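Side-chain contacts in capsid protein (Bocavirus gorilla/GBoV1/2009, PDB 7LNK), which serves as the structural capsid protein, sixty copies of which build the T=1 icosahedral shell of this parvovirus: residues H38-E43 against F190-N195; T60-F65 against G122-C127; A168-T173 against A179-I184; F65-N68 against C72-S75. All coordinates share one frame; numbering follows the deposited sequence.

Overall arrangement
All four contacts fall in the first half of the chain, around the jelly-roll barrel expected of a parvovirus coat protein. Contacts 2, 3 and 4 are nested inside the loop closed by contact 1. Contacts 2 and 4 come first, sharing F65; their centres are about 18 Å apart. Contact 3 follows, between strands 153-160 and 199-201. Contacts 1 and 2 touch, with centres about 12 Å apart, through W62, Y40 and E194. Contact 3 stands apart, its centre about 23 Å from that of contact 1 and about 42 Å from that of contact 4. Contacts 1, 2 and 3 each also touch another subunit, so this part of the chain lies at interfaces of the shell.

Contact 1: H38-E43 against F190-N195; sequences HLYKTE and FFMLEN
Y40 reaches across to residues 190-195 and carries nearly all of the contact. Its phenol end is gripped at two points. The backbone N of L193 gives a hydrogen bond to Y40 OH at 2.9 Å, with an N-H...O angle of 143°. The hydroxyl in turn donates to OE1 of E194, though the modelled length of this bond is doubtful. E194 is bent at chi2, which turns its carboxylate back to the edge of the tyrosine ring, the two planes lying 73° apart. Its other oxygen, OE2, forms a salt bridge with K419, a charge that probably helps keep the acid ionised. This joins the residue just before strand 41-45 to the short 3-10 turn at 193-195, which comes before strand 199-201 of the jelly roll. Nearer the backbone, the grip is replaced by aromatic packing. F190 turns its edge to the face of Y40 in an offset T-shaped pair, centroids 5.7 Å apart and planes at 82°. F190 CZ lies 3.9 Å from Y40 CB. M192 CG sits over one face of the Y40 ring, near the rim. The looser side is at L39 and K41. Both are partly exposed, and K41 points away from residues 190-195. L39 packs instead on K151 of a second subunit, whose Y150 ring also meets Y40.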
loop_
_atom_site.group_PDB
_atom_site.type_symbol
_atom_site.label_atom_id
_atom_site.label_comp_id
_atom_site.label_asym_id
_atom_site.label_seq_id
_atom_site.Cartn_x
_atom_site.Cartn_y
_atom_site.Cartn_z
ATOM N N HIS A 38 88.567 19.125 -61.609
ATOM C CA HIS A 38 88.178 18.521 -60.333
ATOM C C HIS A 38 89.257 18.664 -59.266
ATOM O O HIS A 38 89.340 17.855 -58.344
ATOM C CB HIS A 38 87.810 17.047 -60.503
ATOM C CG HIS A 38 86.659 16.806 -61.422
ATOM N ND1 HIS A 38 85.367 17.153 -61.100
ATOM C CD2 HIS A 38 86.604 16.236 -62.644
ATOM C CE1 HIS A 38 84.566 16.813 -62.090
ATOM N NE2 HIS A 38 85.291 16.255 -63.039
ATOM N N LEU A 39 90.081 19.697 -59.371
ATOM C CA LEU A 39 91.130 19.934 -58.393
ATOM C C LEU A 39 90.892 21.234 -57.647
ATOM O O LEU A 39 90.314 22.180 -58.178
ATOM C CB LEU A 39 92.524 19.996 -59.036
ATOM C CG LEU A 39 93.345 18.726 -59.237
ATOM C CD1 LEU A 39 93.470 18.004 -57.928
ATOM C CD2 LEU A 39 92.727 17.822 -60.247
ATOM N N TYR A 40 91.341 21.262 -56.401
ATOM C CA TYR A 40 91.626 22.498 -55.691
ATOM C C TYR A 40 93.063 22.902 -55.967
ATOM O O TYR A 40 93.963 22.061 -55.936
ATOM C CB TYR A 40 91.403 22.337 -54.193
ATOM C CG TYR A 40 89.964 22.269 -53.774
ATOM C CD1 TYR A 40 89.292 23.406 -53.385
ATOM C CD2 TYR A 40 89.268 21.087 -53.807
ATOM C CE1 TYR A 40 87.988 23.355 -53.000
ATOM C CE2 TYR A 40 87.957 21.030 -53.429
ATOM C CZ TYR A 40 87.321 22.167 -53.028
ATOM O OH TYR A 40 86.005 22.125 -52.648
ATOM N N LYS A 41 93.269 24.180 -56.247
ATOM C CA LYS A 41 94.578 24.711 -56.583
ATOM C C LYS A 41 94.735 26.070 -55.927
ATOM O O LYS A 41 93.765 26.811 -55.776
ATOM C CB LYS A 41 94.747 24.863 -58.084
ATOM C CG LYS A 41 94.706 23.584 -58.862
ATOM C CD LYS A 41 94.759 23.891 -60.330
ATOM C CE LYS A 41 94.716 22.641 -61.158
ATOM N NZ LYS A 41 94.701 22.974 -62.600
ATOM N N THR A 42 95.956 26.393 -55.534
ATOM C CA THR A 42 96.270 27.705 -54.985
ATOM C C THR A 42 97.245 28.390 -55.933
ATOM O O THR A 42 98.407 27.997 -56.023
ATOM C CB THR A 42 96.851 27.591 -53.582
ATOM O OG1 THR A 42 95.920 26.914 -52.737
ATOM C CG2 THR A 42 97.085 28.965 -53.010
ATOM N N GLU A 43 96.787 29.436 -56.608
ATOM C CA GLU A 43 97.609 30.160 -57.564
ATOM C C GLU A 43 97.986 31.526 -57.017
ATOM O O GLU A 43 97.253 32.126 -56.229
ATOM C CB GLU A 43 96.893 30.352 -58.900
ATOM C CG GLU A 43 96.573 29.084 -59.650
ATOM C CD GLU A 43 95.248 28.499 -59.234
ATOM O OE1 GLU A 43 94.625 29.060 -58.310
ATOM O OE2 GLU A 43 94.819 27.500 -59.846
ATOM N N PHE A 190 92.286 26.584 -45.322
ATOM C CA PHE A 190 91.975 25.933 -46.581
ATOM C C PHE A 190 90.590 25.335 -46.485
ATOM O O PHE A 190 90.302 24.571 -45.562
ATOM C CB PHE A 190 93.022 24.884 -46.938
ATOM C CG PHE A 190 92.679 24.080 -48.139
ATOM C CD1 PHE A 190 92.595 24.674 -49.376
ATOM C CD2 PHE A 190 92.582 22.716 -48.061
ATOM C CE1 PHE A 190 92.297 23.937 -50.484
ATOM C CE2 PHE A 190 92.313 21.977 -49.177
ATOM C CZ PHE A 190 92.165 22.587 -50.385
ATOM N N PHE A 191 89.734 25.696 -47.427
ATOM C CA PHE A 191 88.331 25.341 -47.384
ATOM C C PHE A 191 87.990 24.463 -48.574
ATOM O O PHE A 191 88.406 24.743 -49.699
ATOM C CB PHE A 191 87.469 26.597 -47.377
ATOM C CG PHE A 191 87.701 27.467 -46.190
ATOM C CD1 PHE A 191 87.063 27.213 -44.996
ATOM C CD2 PHE A 191 88.575 28.527 -46.262
ATOM C CE1 PHE A 191 87.285 28.004 -43.908
ATOM C CE2 PHE A 191 88.797 29.321 -45.175
ATOM C CZ PHE A 191 88.153 29.058 -43.996
ATOM N N MET A 192 87.251 23.398 -48.309
ATOM C CA MET A 192 86.722 22.503 -49.318
ATOM C C MET A 192 85.220 22.454 -49.134
ATOM O O MET A 192 84.741 22.212 -48.026
ATOM C CB MET A 192 87.256 21.102 -49.145
ATOM C CG MET A 192 88.732 20.924 -49.264
ATOM S SD MET A 192 88.978 19.212 -48.792
ATOM C CE MET A 192 90.740 19.101 -48.812
ATOM N N LEU A 193 84.469 22.666 -50.205
ATOM C CA LEU A 193 83.029 22.544 -50.058
ATOM C C LEU A 193 82.604 21.104 -49.831
ATOM O O LEU A 193 81.477 20.867 -49.391
ATOM C CB LEU A 193 82.319 23.129 -51.270
ATOM C CG LEU A 193 82.509 24.632 -51.419
ATOM C CD1 LEU A 193 81.883 25.097 -52.689
ATOM C CD2 LEU A 193 81.901 25.348 -50.247
ATOM N N GLU A 194 83.484 20.143 -50.107
ATOM C CA GLU A 194 83.218 18.736 -49.845
ATOM C C GLU A 194 83.240 18.406 -48.368
ATOM O O GLU A 194 82.913 17.279 -47.993
ATOM C CB GLU A 194 84.240 17.872 -50.573
ATOM C CG GLU A 194 84.117 17.923 -52.068
ATOM C CD GLU A 194 84.793 19.125 -52.671
ATOM O OE1 GLU A 194 85.315 19.960 -51.917
ATOM O OE2 GLU A 194 84.796 19.239 -53.908
ATOM N N ASN A 195 83.629 19.352 -47.527
ATOM C CA ASN A 195 83.662 19.097 -46.098
ATOM C C ASN A 195 82.262 19.180 -45.506
ATOM O O ASN A 195 82.000 18.627 -44.442
ATOM C CB ASN A 195 84.608 20.098 -45.439
ATOM C CG ASN A 195 85.013 19.694 -44.055
ATOM O OD1 ASN A 195 85.097 18.510 -43.746
ATOM N ND2 ASN A 195 85.301 20.677 -43.214
#

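Contact 2: T60-F65 against G122-C127; sequences TPWTYF and GVHIFC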
loop_
_atom_site.group_PDB
_atom_site.type_symbol
_atom_site.label_atom_id
_atom_site.label_comp_id
_atom_site.label_asym_id
_atom_site.label_seq_id
_atom_site.Cartn_x
_atom_site.Cartn_y
_atom_site.Cartn_z
ATOM N N THR A 60 88.594 26.464 -56.962
ATOM C CA THR A 60 87.876 25.275 -56.554
ATOM C C THR A 60 87.213 24.629 -57.756
ATOM O O THR A 60 86.986 25.283 -58.777
ATOM C CB THR A 60 86.800 25.630 -55.525
ATOM O OG1 THR A 60 85.831 26.472 -56.144
ATOM C CG2 THR A 60 87.410 26.404 -54.389
ATOM N N PRO A 61 86.908 23.349 -57.687
ATOM C CA PRO A 61 86.149 22.734 -58.777
ATOM C C PRO A 61 84.664 23.005 -58.649
ATOM O O PRO A 61 83.861 22.082 -58.758
ATOM C CB PRO A 61 86.444 21.246 -58.597
ATOM C CG PRO A 61 86.651 21.109 -57.142
ATOM C CD PRO A 61 87.333 22.355 -56.692
ATOM N N TRP A 62 84.284 24.259 -58.457
ATOM C CA TRP A 62 82.918 24.620 -58.131
ATOM C C TRP A 62 82.540 25.898 -58.854
ATOM O O TRP A 62 83.374 26.763 -59.118
ATOM C CB TRP A 62 82.724 24.832 -56.629
ATOM C CG TRP A 62 82.740 23.606 -55.781
ATOM C CD1 TRP A 62 83.821 23.036 -55.197
ATOM C CD2 TRP A 62 81.607 22.860 -55.337
ATOM N NE1 TRP A 62 83.445 21.951 -54.460
ATOM C CE2 TRP A 62 82.086 21.824 -54.522
ATOM C CE3 TRP A 62 80.235 22.954 -55.565
ATOM C CZ2 TRP A 62 81.245 20.891 -53.934
ATOM C CZ3 TRP A 62 79.403 22.026 -54.982
ATOM C CH2 TRP A 62 79.908 21.008 -54.179
ATOM N N THR A 63 81.255 26.007 -59.155
ATOM C CA THR A 63 80.663 27.219 -59.682
ATOM C C THR A 63 79.482 27.575 -58.796
ATOM O O THR A 63 79.022 26.759 -57.998
ATOM C CB THR A 63 80.231 27.051 -61.137
ATOM O OG1 THR A 63 79.304 25.969 -61.244
ATOM C CG2 THR A 63 81.418 26.757 -62.009
ATOM N N TYR A 64 79.004 28.808 -58.916
ATOM C CA TYR A 64 78.027 29.300 -57.961
ATOM C C TYR A 64 77.051 30.257 -58.623
ATOM O O TYR A 64 77.388 30.983 -59.558
ATOM C CB TYR A 64 78.717 29.988 -56.780
ATOM C CG TYR A 64 79.500 31.209 -57.170
ATOM C CD1 TYR A 64 78.921 32.462 -57.145
ATOM C CD2 TYR A 64 80.805 31.105 -57.596
ATOM C CE1 TYR A 64 79.623 33.566 -57.510
ATOM C CE2 TYR A 64 81.514 32.206 -57.963
ATOM C CZ TYR A 64 80.921 33.433 -57.920
ATOM O OH TYR A 64 81.635 34.542 -58.286
ATOM N N PHE A 65 75.833 30.252 -58.098
ATOM C CA PHE A 65 74.783 31.166 -58.505
ATOM C C PHE A 65 74.924 32.488 -57.770
ATOM O O PHE A 65 75.028 32.516 -56.543
ATOM C CB PHE A 65 73.415 30.557 -58.209
ATOM C CG PHE A 65 73.127 29.317 -58.983
ATOM C CD1 PHE A 65 72.557 29.387 -60.231
ATOM C CD2 PHE A 65 73.451 28.079 -58.477
ATOM C CE1 PHE A 65 72.300 28.256 -60.951
ATOM C CE2 PHE A 65 73.194 26.941 -59.202
ATOM C CZ PHE A 65 72.616 27.034 -60.438
ATOM N N GLY A 122 75.398 12.892 -62.237
ATOM C CA GLY A 122 74.836 13.669 -61.162
ATOM C C GLY A 122 75.600 14.961 -60.968
ATOM O O GLY A 122 76.636 15.201 -61.583
ATOM N N VAL A 123 75.038 15.810 -60.125
ATOM C CA VAL A 123 75.538 17.159 -59.941
ATOM C C VAL A 123 75.411 17.520 -58.470
ATOM O O VAL A 123 74.414 17.211 -57.814
ATOM C CB VAL A 123 74.786 18.156 -60.860
ATOM C CG1 VAL A 123 73.318 18.232 -60.514
ATOM C CG2 VAL A 123 75.410 19.512 -60.817
ATOM N N HIS A 124 76.457 18.142 -57.942
ATOM C CA HIS A 124 76.514 18.575 -56.555
ATOM C C HIS A 124 75.899 19.957 -56.427
ATOM O O HIS A 124 76.183 20.841 -57.235
ATOM C CB HIS A 124 77.961 18.606 -56.073
ATOM C CG HIS A 124 78.637 17.275 -56.101
ATOM N ND1 HIS A 124 78.384 16.292 -55.174
ATOM C CD2 HIS A 124 79.527 16.749 -56.971
ATOM C CE1 HIS A 124 79.116 15.230 -55.449
ATOM N NE2 HIS A 124 79.815 15.480 -56.539
ATOM N N ILE A 125 75.057 20.142 -55.419
ATOM C CA ILE A 125 74.475 21.441 -55.108
ATOM C C ILE A 125 74.636 21.694 -53.622
ATOM O O ILE A 125 74.185 20.894 -52.797
ATOM C CB ILE A 125 72.996 21.534 -55.518
ATOM C CG1 ILE A 125 72.855 21.499 -57.034
ATOM C CG2 ILE A 125 72.400 22.811 -55.006
ATOM C CD1 ILE A 125 72.480 20.169 -57.574
ATOM N N PHE A 126 75.278 22.803 -53.284
ATOM C CA PHE A 126 75.473 23.182 -51.893
ATOM C C PHE A 126 75.171 24.659 -51.722
ATOM O O PHE A 126 75.817 25.497 -52.352
ATOM C CB PHE A 126 76.894 22.859 -51.442
ATOM C CG PHE A 126 77.224 23.385 -50.093
ATOM C CD1 PHE A 126 76.711 22.793 -48.964
ATOM C CD2 PHE A 126 78.084 24.450 -49.951
ATOM C CE1 PHE A 126 77.015 23.283 -47.729
ATOM C CE2 PHE A 126 78.398 24.931 -48.716
ATOM C CZ PHE A 126 77.863 24.349 -47.604
ATOM N N CYS A 127 74.199 24.976 -50.880
ATOM C CA CYS A 127 73.962 26.344 -50.449
ATOM C C CYS A 127 74.622 26.553 -49.099
ATOM O O CYS A 127 74.393 25.780 -48.166
ATOM C CB CYS A 127 72.471 26.658 -50.352
ATOM S SG CYS A 127 72.078 28.364 -49.887
#
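The two strands do not pair and cross at a steep slant; their closest CA atoms, those of W62 and H124, are 8.9 Å apart. Strand 415-420 lies between them and pairs antiparallel with both. The contact is therefore made by side chains reaching over that strand. W62 does most of the work. Its CG lies anti to the carbonyl carbon (chi1 -72°), and the indole extends toward H124 with its six-membered ring leading. The CH2 atom of W62 comes to 3.6 Å from CB of H124, and W62 CZ3 is 3.9 Å from the same CB. The rim of the indole thus meets the methylene of H124. The H124 side chain runs roughly perpendicular to that of W62. F126 adds a looser touch: its CB is 4.4 Å from W62 CZ3. The phenyl of F126 turns off, because its CG is anti to the backbone N (chi1 172°). The polar end of the indole is used elsewhere: NE1 of W62 donates to OE2 of E194. H198 joins the group, its ring meeting W62 edge-to-face and also meeting the ring of H124. K419, on the intervening strand, touches both W62 and H124. This strand order, 62-65, 415-420, 123-128 and then 199-201, matches the CHEF sheet of the viral jelly-roll barrel.

Contact 3: A168-T173 against A179-I184; sequences ADLDGT and ATEKAI
Between strand 153-160 and strand 199-201, in the E-F connection of the jelly roll, the loop after the short helix 165-168 folds against helix 179-186. E181 makes most of the contact from the helix side. It points from the helix toward residues 168-173 with its chain stretched out, so the carboxylate arrives at the turn just after helix 165-168. There L170 has left helical geometry with a positive phi, bringing successive backbone N atoms near the acid. D171 N donates a weak hydrogen bond to E181 OE1, 3.4 Å long with an N-H...O angle of 131°. L170 N lies 3.2 Å from the same oxygen. The other oxygen, OE2, accepts a hydrogen bond from the backbone N of Y297, its main partner. Two further acids crowd this end. OD1 of D171 is 3.2 Å from E181 OE2, with the two carboxylates within 22° of coplanar, while D169 OD1 stands 3.5 Å from E181 OE2. E166 is close to both aspartates as well. Such a gathering would probably raise the proton affinity of one or more of the acids. On the apolar side, the L170 side chain runs antiparallel alongside that of E181. L170 also packs on L185 of helix 179-186 and on I472 of a second subunit. Its CD1 lies 4.1 Å from CB of E181 and 4.3 Å from CG of K182.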
loop_
_atom_site.group_PDB
_atom_site.type_symbol
_atom_site.label_atom_id
_atom_site.label_comp_id
_atom_site.label_asym_id
_atom_site.label_seq_id
_atom_site.Cartn_x
_atom_site.Cartn_y
_atom_site.Cartn_z
ATOM N N ALA A 168 102.341 36.947 -46.767
ATOM C CA ALA A 168 102.692 35.533 -46.805
ATOM C C ALA A 168 103.807 35.200 -47.789
ATOM O O ALA A 168 104.142 34.032 -47.958
ATOM C CB ALA A 168 101.464 34.693 -47.129
ATOM N N ASP A 169 104.363 36.182 -48.488
ATOM C CA ASP A 169 105.121 35.817 -49.678
ATOM C C ASP A 169 106.553 35.379 -49.396
ATOM O O ASP A 169 107.246 34.996 -50.342
ATOM C CB ASP A 169 105.118 36.963 -50.692
ATOM C CG ASP A 169 105.705 38.232 -50.146
ATOM O OD1 ASP A 169 106.003 38.296 -48.936
ATOM O OD2 ASP A 169 105.888 39.173 -50.941
ATOM N N LEU A 170 107.005 35.401 -48.143
ATOM C CA LEU A 170 108.332 34.899 -47.784
ATOM C C LEU A 170 109.429 35.561 -48.605
ATOM O O LEU A 170 110.296 34.906 -49.184
ATOM C CB LEU A 170 108.396 33.377 -47.902
ATOM C CG LEU A 170 107.790 32.520 -46.785
ATOM C CD1 LEU A 170 106.529 33.057 -46.149
ATOM C CD2 LEU A 170 107.651 31.073 -47.224
ATOM N N ASP A 171 109.393 36.882 -48.633
ATOM C CA ASP A 171 110.410 37.676 -49.291
ATOM C C ASP A 171 111.215 38.423 -48.242
ATOM O O ASP A 171 110.731 38.710 -47.146
ATOM C CB ASP A 171 109.784 38.643 -50.302
ATOM C CG ASP A 171 108.774 39.580 -49.675
ATOM O OD1 ASP A 171 108.459 39.433 -48.481
ATOM O OD2 ASP A 171 108.281 40.472 -50.393
ATOM N N GLY A 172 112.475 38.682 -48.559
ATOM C CA GLY A 172 113.309 39.440 -47.653
ATOM C C GLY A 172 114.762 39.029 -47.700
ATOM O O GLY A 172 115.162 38.228 -48.547
ATOM N N THR A 173 115.561 39.565 -46.779
ATOM C CA THR A 173 116.965 39.179 -46.717
ATOM C C THR A 173 117.115 37.757 -46.199
ATOM O O THR A 173 117.842 36.946 -46.786
ATOM C CB THR A 173 117.739 40.154 -45.834
ATOM O OG1 THR A 173 117.656 41.470 -46.390
ATOM C CG2 THR A 173 119.197 39.741 -45.743
ATOM N N ALA A 179 110.013 35.489 -39.502
ATOM C CA ALA A 179 109.293 34.638 -38.566
ATOM C C ALA A 179 107.813 34.975 -38.562
ATOM O O ALA A 179 106.969 34.104 -38.328
ATOM C CB ALA A 179 109.883 34.782 -37.166
ATOM N N THR A 180 107.480 36.235 -38.826
ATOM C CA THR A 180 106.083 36.644 -38.814
ATOM C C THR A 180 105.377 36.217 -40.089
ATOM O O THR A 180 104.229 35.764 -40.047
ATOM C CB THR A 180 105.988 38.152 -38.618
ATOM O OG1 THR A 180 106.593 38.500 -37.371
ATOM C CG2 THR A 180 104.542 38.596 -38.602
ATOM N N GLU A 181 106.044 36.345 -41.237
ATOM C CA GLU A 181 105.423 35.901 -42.478
ATOM C C GLU A 181 105.209 34.396 -42.485
ATOM O O GLU A 181 104.171 33.920 -42.952
ATOM C CB GLU A 181 106.254 36.318 -43.685
ATOM C CG GLU A 181 106.246 37.796 -43.962
ATOM C CD GLU A 181 107.019 38.143 -45.204
ATOM O OE1 GLU A 181 107.762 37.277 -45.697
ATOM O OE2 GLU A 181 106.845 39.264 -45.720
ATOM N N LYS A 182 106.180 33.632 -41.986
ATOM C CA LYS A 182 105.997 32.188 -41.921
ATOM C C LYS A 182 104.856 31.823 -40.989
ATOM O O LYS A 182 104.098 30.891 -41.266
ATOM C CB LYS A 182 107.291 31.508 -41.487
ATOM C CG LYS A 182 108.365 31.533 -42.542
ATOM C CD LYS A 182 109.530 30.653 -42.164
ATOM C CE LYS A 182 110.239 31.196 -40.952
ATOM N NZ LYS A 182 111.454 30.409 -40.638
ATOM N N ALA A 183 104.707 32.558 -39.890
ATOM C CA ALA A 183 103.609 32.301 -38.970
ATOM C C ALA A 183 102.271 32.600 -39.622
ATOM O O ALA A 183 101.245 32.018 -39.261
ATOM C CB ALA A 183 103.788 33.130 -37.702
ATOM N N ILE A 184 102.258 33.512 -40.588
ATOM C CA ILE A 184 101.011 33.838 -41.265
ATOM C C ILE A 184 100.676 32.782 -42.312
ATOM O O ILE A 184 99.502 32.527 -42.590
ATOM C CB ILE A 184 101.082 35.259 -41.851
ATOM C CG1 ILE A 184 101.195 36.269 -40.720
ATOM C CG2 ILE A 184 99.834 35.603 -42.607
ATOM C CD1 ILE A 184 101.477 37.664 -41.185
#

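Contact 4: F65-N68 against C72-S75; sequences FNFN and CHFS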
loop_
_atom_site.group_PDB
_atom_site.type_symbol
_atom_site.label_atom_id
_atom_site.label_comp_id
_atom_site.label_asym_id
_atom_site.label_seq_id
_atom_site.Cartn_x
_atom_site.Cartn_y
_atom_site.Cartn_z
ATOM N N PHE A 65 75.833 30.252 -58.098
ATOM C CA PHE A 65 74.783 31.166 -58.505
ATOM C C PHE A 65 74.924 32.488 -57.770
ATOM O O PHE A 65 75.028 32.516 -56.543
ATOM C CB PHE A 65 73.415 30.557 -58.209
ATOM C CG PHE A 65 73.127 29.317 -58.983
ATOM C CD1 PHE A 65 72.557 29.387 -60.231
ATOM C CD2 PHE A 65 73.451 28.079 -58.477
ATOM C CE1 PHE A 65 72.300 28.256 -60.951
ATOM C CE2 PHE A 65 73.194 26.941 -59.202
ATOM C CZ PHE A 65 72.616 27.034 -60.438
ATOM N N ASN A 66 74.922 33.583 -58.524
ATOM C CA ASN A 66 74.945 34.924 -57.953
ATOM C C ASN A 66 73.699 35.673 -58.384
ATOM O O ASN A 66 73.537 35.988 -59.565
ATOM C CB ASN A 66 76.194 35.691 -58.374
ATOM C CG ASN A 66 76.349 36.979 -57.618
ATOM O OD1 ASN A 66 75.910 37.095 -56.481
ATOM N ND2 ASN A 66 76.975 37.957 -58.240
ATOM N N PHE A 67 72.820 35.951 -57.431
ATOM C CA PHE A 67 71.588 36.675 -57.696
ATOM C C PHE A 67 71.682 38.159 -57.378
ATOM O O PHE A 67 70.671 38.856 -57.446
ATOM C CB PHE A 67 70.430 36.037 -56.940
ATOM C CG PHE A 67 70.149 34.649 -57.380
ATOM C CD1 PHE A 67 69.406 34.415 -58.512
ATOM C CD2 PHE A 67 70.653 33.576 -56.681
ATOM C CE1 PHE A 67 69.161 33.141 -58.930
ATOM C CE2 PHE A 67 70.408 32.306 -57.092
ATOM C CZ PHE A 67 69.661 32.086 -58.219
ATOM N N ASN A 68 72.856 38.668 -57.008
ATOM C CA ASN A 68 72.875 40.014 -56.450
ATOM C C ASN A 68 73.120 41.029 -57.565
ATOM O O ASN A 68 74.247 41.355 -57.938
ATOM C CB ASN A 68 73.972 40.065 -55.399
ATOM C CG ASN A 68 73.979 41.329 -54.615
ATOM O OD1 ASN A 68 72.949 41.932 -54.393
ATOM N ND2 ASN A 68 75.160 41.745 -54.185
ATOM N N CYS A 72 68.593 42.022 -62.463
ATOM C CA CYS A 72 68.252 40.639 -62.759
ATOM C C CYS A 72 66.891 40.275 -62.190
ATOM O O CYS A 72 66.249 39.335 -62.662
ATOM C CB CYS A 72 69.339 39.701 -62.239
ATOM S SG CYS A 72 69.747 39.830 -60.507
ATOM N N HIS A 73 66.447 40.982 -61.158
ATOM C CA HIS A 73 65.151 40.697 -60.566
ATOM C C HIS A 73 64.036 41.613 -61.037
ATOM O O HIS A 73 62.879 41.359 -60.710
ATOM C CB HIS A 73 65.266 40.776 -59.050
ATOM C CG HIS A 73 66.306 39.866 -58.493
ATOM N ND1 HIS A 73 66.177 38.497 -58.508
ATOM C CD2 HIS A 73 67.508 40.125 -57.936
ATOM C CE1 HIS A 73 67.250 37.952 -57.970
ATOM N NE2 HIS A 73 68.072 38.919 -57.613
ATOM N N PHE A 74 64.333 42.636 -61.823
ATOM C CA PHE A 74 63.334 43.604 -62.249
ATOM C C PHE A 74 63.513 43.901 -63.722
ATOM O O PHE A 74 64.619 44.213 -64.166
ATOM C CB PHE A 74 63.422 44.928 -61.483
ATOM C CG PHE A 74 63.001 44.850 -60.051
ATOM C CD1 PHE A 74 61.676 44.989 -59.706
ATOM C CD2 PHE A 74 63.925 44.651 -59.051
ATOM C CE1 PHE A 74 61.288 44.928 -58.398
ATOM C CE2 PHE A 74 63.536 44.586 -57.743
ATOM C CZ PHE A 74 62.220 44.725 -57.415
ATOM N N SER A 75 62.429 43.810 -64.470
ATOM C CA SER A 75 62.446 44.357 -65.804
ATOM C C SER A 75 62.541 45.867 -65.708
ATOM O O SER A 75 62.233 46.453 -64.670
ATOM C CB SER A 75 61.195 43.950 -66.566
ATOM O OG SER A 75 60.033 44.498 -65.989
#
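Neither segment is regular helix or strand: the chain leaves strand 62-65, passes through residues 65-68, and comes back within range at C72, whose CA is 7.2 Å from that of F67. The backbone carbonyl of F67 is the focus. H73 NE2 donates to F67 O at 2.6 Å, with an N-H...O angle of 144°. The donor lies in the carbonyl plane, at a C=O...N angle of 147°, and the oxygen is tilted 22° from the imidazole plane. This buried carbonyl thus has a ring N-H to satisfy it, and the bond helps set the rotation of the H73 ring. The thiol of C72 comes to the same place from another side. Its SG is 3.3 Å from F67 O and also sits over one face of the H73 ring, near the rim. F67 CB is 3.8 Å from H73 NE2, and the F67 side chain stands roughly perpendicular to H73. The phenyl of F67 turns off and meets W153 edge-to-face. Around F67, N68 N makes a weak hydrogen bond to N66 OD1, closing an Asx turn. H73 also packs on C445 and I447 of strand 437-453. Downstream, S75 is the N-cap of helix 76-85, its OG accepting from D78 N. This is the barrel's connection from strand C to the helix conserved in parvovirus capsids.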